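Local coordinates for protein carboxylesterase (Ferroplasma acidiphilum, PDB 3WJ2) that probably hydrolyses carboxylic esters as an alpha/beta-hydrolase-fold carboxylesterase from an acid-loving archaeon, at residues B[55-60]-B[64-69]. Numbering follows the deposited sequence.
Sequences DYKIKL and TLNARM
Y56 with A67 and I58 with L65 form the two hydrogen-bonded pairs that join strands 55-60 and 64-69 as an antiparallel beta hairpin, their axes 4.6 Å apart at closest approach. Each pair exchanges two backbone bonds; the straightest runs from I58 N to L65 O (2.8 Å, 177° at the hydrogen). CA-H...O contacts run between neighbouring pairs, as from T64 CA to I58 O at 3.3 Å.

The face of D55, K57, K59, T64, N66 and R68 is polar. R68 grips D55 side-on: NE meets OD1 at 2.9 Å and NH2 meets OD2 at 3.1 Å, each oxygen using its syn lone pair, with the carboxylate and guanidinium planes only 21° apart. The R68 chain runs extended and bends at chi3 (-65°), which brings the NE edge alongside the carboxylate. E93 and D96 also form salt bridges with this guanidinium. At the turn end, one water accepts from K59 NZ, donates to L60 O and hydrogen-bonds T64 OG1.

The face of Y56, I58, L65 and A67 is mainly apolar. I58 CG1 lies 3.8 Å from A67 CB, and M69 CB abuts the edge of the Y56 ring in its plane, at CE2. Toward the turn, L60 CD1 meets L65 CD1 obliquely at 3.6 Å. Helix 125-139 packs against I58, L60 and L65, while F144 meets the Y56 ring.

Strand 52-60 is outermost in this chain's sheet, and strand 63-71 links it to strand 109-113. The chemistry implies an edge hairpin with an apolar face covered by helix 125-139 and a polar one, where three acidic side chains around R68 would probably stabilise its positive charge.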
loop_
_atom_site.group_PDB
_atom_site.type_symbol
_atom_site.label_atom_id
_atom_site.label_comp_id
_atom_site.label_asym_id
_atom_site.label_seq_id
_atom_site.Cartn_x
_atom_site.Cartn_y
_atom_site.Cartn_z
ATOM N N ASP B 55 -5.254 24.343 -38.285
ATOM C CA ASP B 55 -5.886 23.035 -38.537
ATOM C C ASP B 55 -5.320 22.357 -39.771
ATOM O O ASP B 55 -5.070 23.026 -40.835
ATOM C CB ASP B 55 -7.367 23.267 -38.714
ATOM C CG ASP B 55 -8.072 23.395 -37.380
ATOM O OD1 ASP B 55 -7.393 23.035 -36.447
ATOM O OD2 ASP B 55 -9.234 23.790 -37.293
ATOM N N TYR B 56 -5.055 21.033 -39.671
ATOM C CA TYR B 56 -4.489 20.220 -40.769
ATOM C C TYR B 56 -5.309 18.989 -41.027
ATOM O O TYR B 56 -6.052 18.526 -40.156
ATOM C CB TYR B 56 -3.066 19.744 -40.478
ATOM C CG TYR B 56 -2.043 20.769 -40.451
ATOM C CD1 TYR B 56 -1.335 21.099 -41.618
ATOM C CD2 TYR B 56 -1.722 21.417 -39.258
ATOM C CE1 TYR B 56 -0.355 22.058 -41.600
ATOM C CE2 TYR B 56 -0.709 22.366 -39.223
ATOM C CZ TYR B 56 -0.044 22.689 -40.402
ATOM O OH TYR B 56 0.953 23.641 -40.393
ATOM N N LYS B 57 -5.208 18.481 -42.256
ATOM C CA LYS B 57 -5.726 17.119 -42.576
ATOM C C LYS B 57 -4.515 16.229 -42.704
ATOM O O LYS B 57 -3.594 16.523 -43.452
ATOM C CB LYS B 57 -6.604 17.180 -43.812
ATOM C CG LYS B 57 -7.938 17.914 -43.646
ATOM C CD LYS B 57 -8.957 17.161 -42.803
ATOM C CE LYS B 57 -10.338 17.809 -42.997
ATOM N NZ LYS B 57 -11.428 17.251 -42.082
ATOM N N ILE B 58 -4.464 15.135 -41.963
ATOM C CA ILE B 58 -3.343 14.185 -42.030
ATOM C C ILE B 58 -3.832 13.099 -42.955
ATOM O O ILE B 58 -4.688 12.315 -42.596
ATOM C CB ILE B 58 -3.053 13.550 -40.568
ATOM C CG1 ILE B 58 -2.787 14.650 -39.525
ATOM C CG2 ILE B 58 -1.823 12.632 -40.565
ATOM C CD1 ILE B 58 -1.798 15.666 -39.943
ATOM N N LYS B 59 -3.281 13.079 -44.148
ATOM C CA LYS B 59 -3.779 12.193 -45.234
ATOM C C LYS B 59 -3.103 10.835 -45.202
ATOM O O LYS B 59 -2.110 10.602 -45.881
ATOM C CB LYS B 59 -3.570 12.902 -46.599
ATOM C CG LYS B 59 -4.434 12.222 -47.633
ATOM C CD LYS B 59 -3.997 12.583 -49.065
ATOM C CE LYS B 59 -4.969 11.901 -50.040
ATOM N NZ LYS B 59 -5.683 10.694 -49.376
ATOM N N LEU B 60 -3.569 9.951 -44.304
ATOM C CA LEU B 60 -2.939 8.649 -44.158
ATOM C C LEU B 60 -3.533 7.688 -45.247
ATOM O O LEU B 60 -4.454 8.075 -45.989
ATOM C CB LEU B 60 -3.346 8.089 -42.769
ATOM C CG LEU B 60 -2.834 8.993 -41.618
ATOM C CD1 LEU B 60 -3.191 8.356 -40.319
ATOM C CD2 LEU B 60 -1.279 9.059 -41.701
ATOM N N THR B 64 -8.351 9.950 -43.546
ATOM C CA THR B 64 -7.754 11.248 -43.220
ATOM C C THR B 64 -8.177 11.612 -41.775
ATOM O O THR B 64 -9.338 11.386 -41.372
ATOM C CB THR B 64 -8.352 12.277 -44.212
ATOM O OG1 THR B 64 -7.896 11.895 -45.528
ATOM C CG2 THR B 64 -7.911 13.656 -43.856
ATOM N N LEU B 65 -7.201 12.126 -41.005
ATOM C CA LEU B 65 -7.490 12.515 -39.630
ATOM C C LEU B 65 -7.432 14.045 -39.552
ATOM O O LEU B 65 -6.528 14.675 -40.170
ATOM C CB LEU B 65 -6.356 12.046 -38.706
ATOM C CG LEU B 65 -6.111 10.526 -38.868
ATOM C CD1 LEU B 65 -5.015 10.117 -37.821
ATOM C CD2 LEU B 65 -7.314 9.592 -38.660
ATOM N N ASN B 66 -8.259 14.581 -38.683
ATOM C CA ASN B 66 -8.062 15.990 -38.310
ATOM C C ASN B 66 -6.878 16.130 -37.361
ATOM O O ASN B 66 -6.625 15.243 -36.510
ATOM C CB ASN B 66 -9.274 16.599 -37.616
ATOM C CG ASN B 66 -10.481 16.738 -38.513
ATOM O OD1 ASN B 66 -11.657 16.549 -38.093
ATOM N ND2 ASN B 66 -10.226 17.111 -39.710
ATOM N N ALA B 67 -6.140 17.247 -37.453
ATOM C CA ALA B 67 -5.072 17.616 -36.470
ATOM C C ALA B 67 -5.076 19.098 -36.239
ATOM O O ALA B 67 -5.356 19.862 -37.196
ATOM C CB ALA B 67 -3.756 17.196 -36.902
ATOM N N ARG B 68 -4.886 19.524 -34.998
ATOM C CA ARG B 68 -4.752 20.965 -34.716
ATOM C C ARG B 68 -3.404 21.231 -34.122
ATOM O O ARG B 68 -3.049 20.628 -33.067
ATOM C CB ARG B 68 -5.899 21.469 -33.840
ATOM C CG ARG B 68 -5.786 22.929 -33.488
ATOM C CD ARG B 68 -7.022 23.450 -32.824
ATOM N NE ARG B 68 -8.198 23.433 -33.740
ATOM C CZ ARG B 68 -9.494 23.489 -33.402
ATOM N NH1 ARG B 68 -9.922 23.556 -32.106
ATOM N NH2 ARG B 68 -10.411 23.444 -34.395
ATOM N N MET B 69 -2.675 22.199 -34.686
ATOM C CA MET B 69 -1.371 22.585 -34.243
ATOM C C MET B 69 -1.427 23.901 -33.440
ATOM O O MET B 69 -2.138 24.848 -33.826
ATOM C CB MET B 69 -0.480 22.801 -35.459
ATOM C CG MET B 69 0.912 23.041 -35.165
ATOM S SD MET B 69 1.401 24.637 -34.520
ATOM C CE MET B 69 0.798 25.989 -35.645
HETATM O O HOH W 1 -6.360 9.774 -46.689
#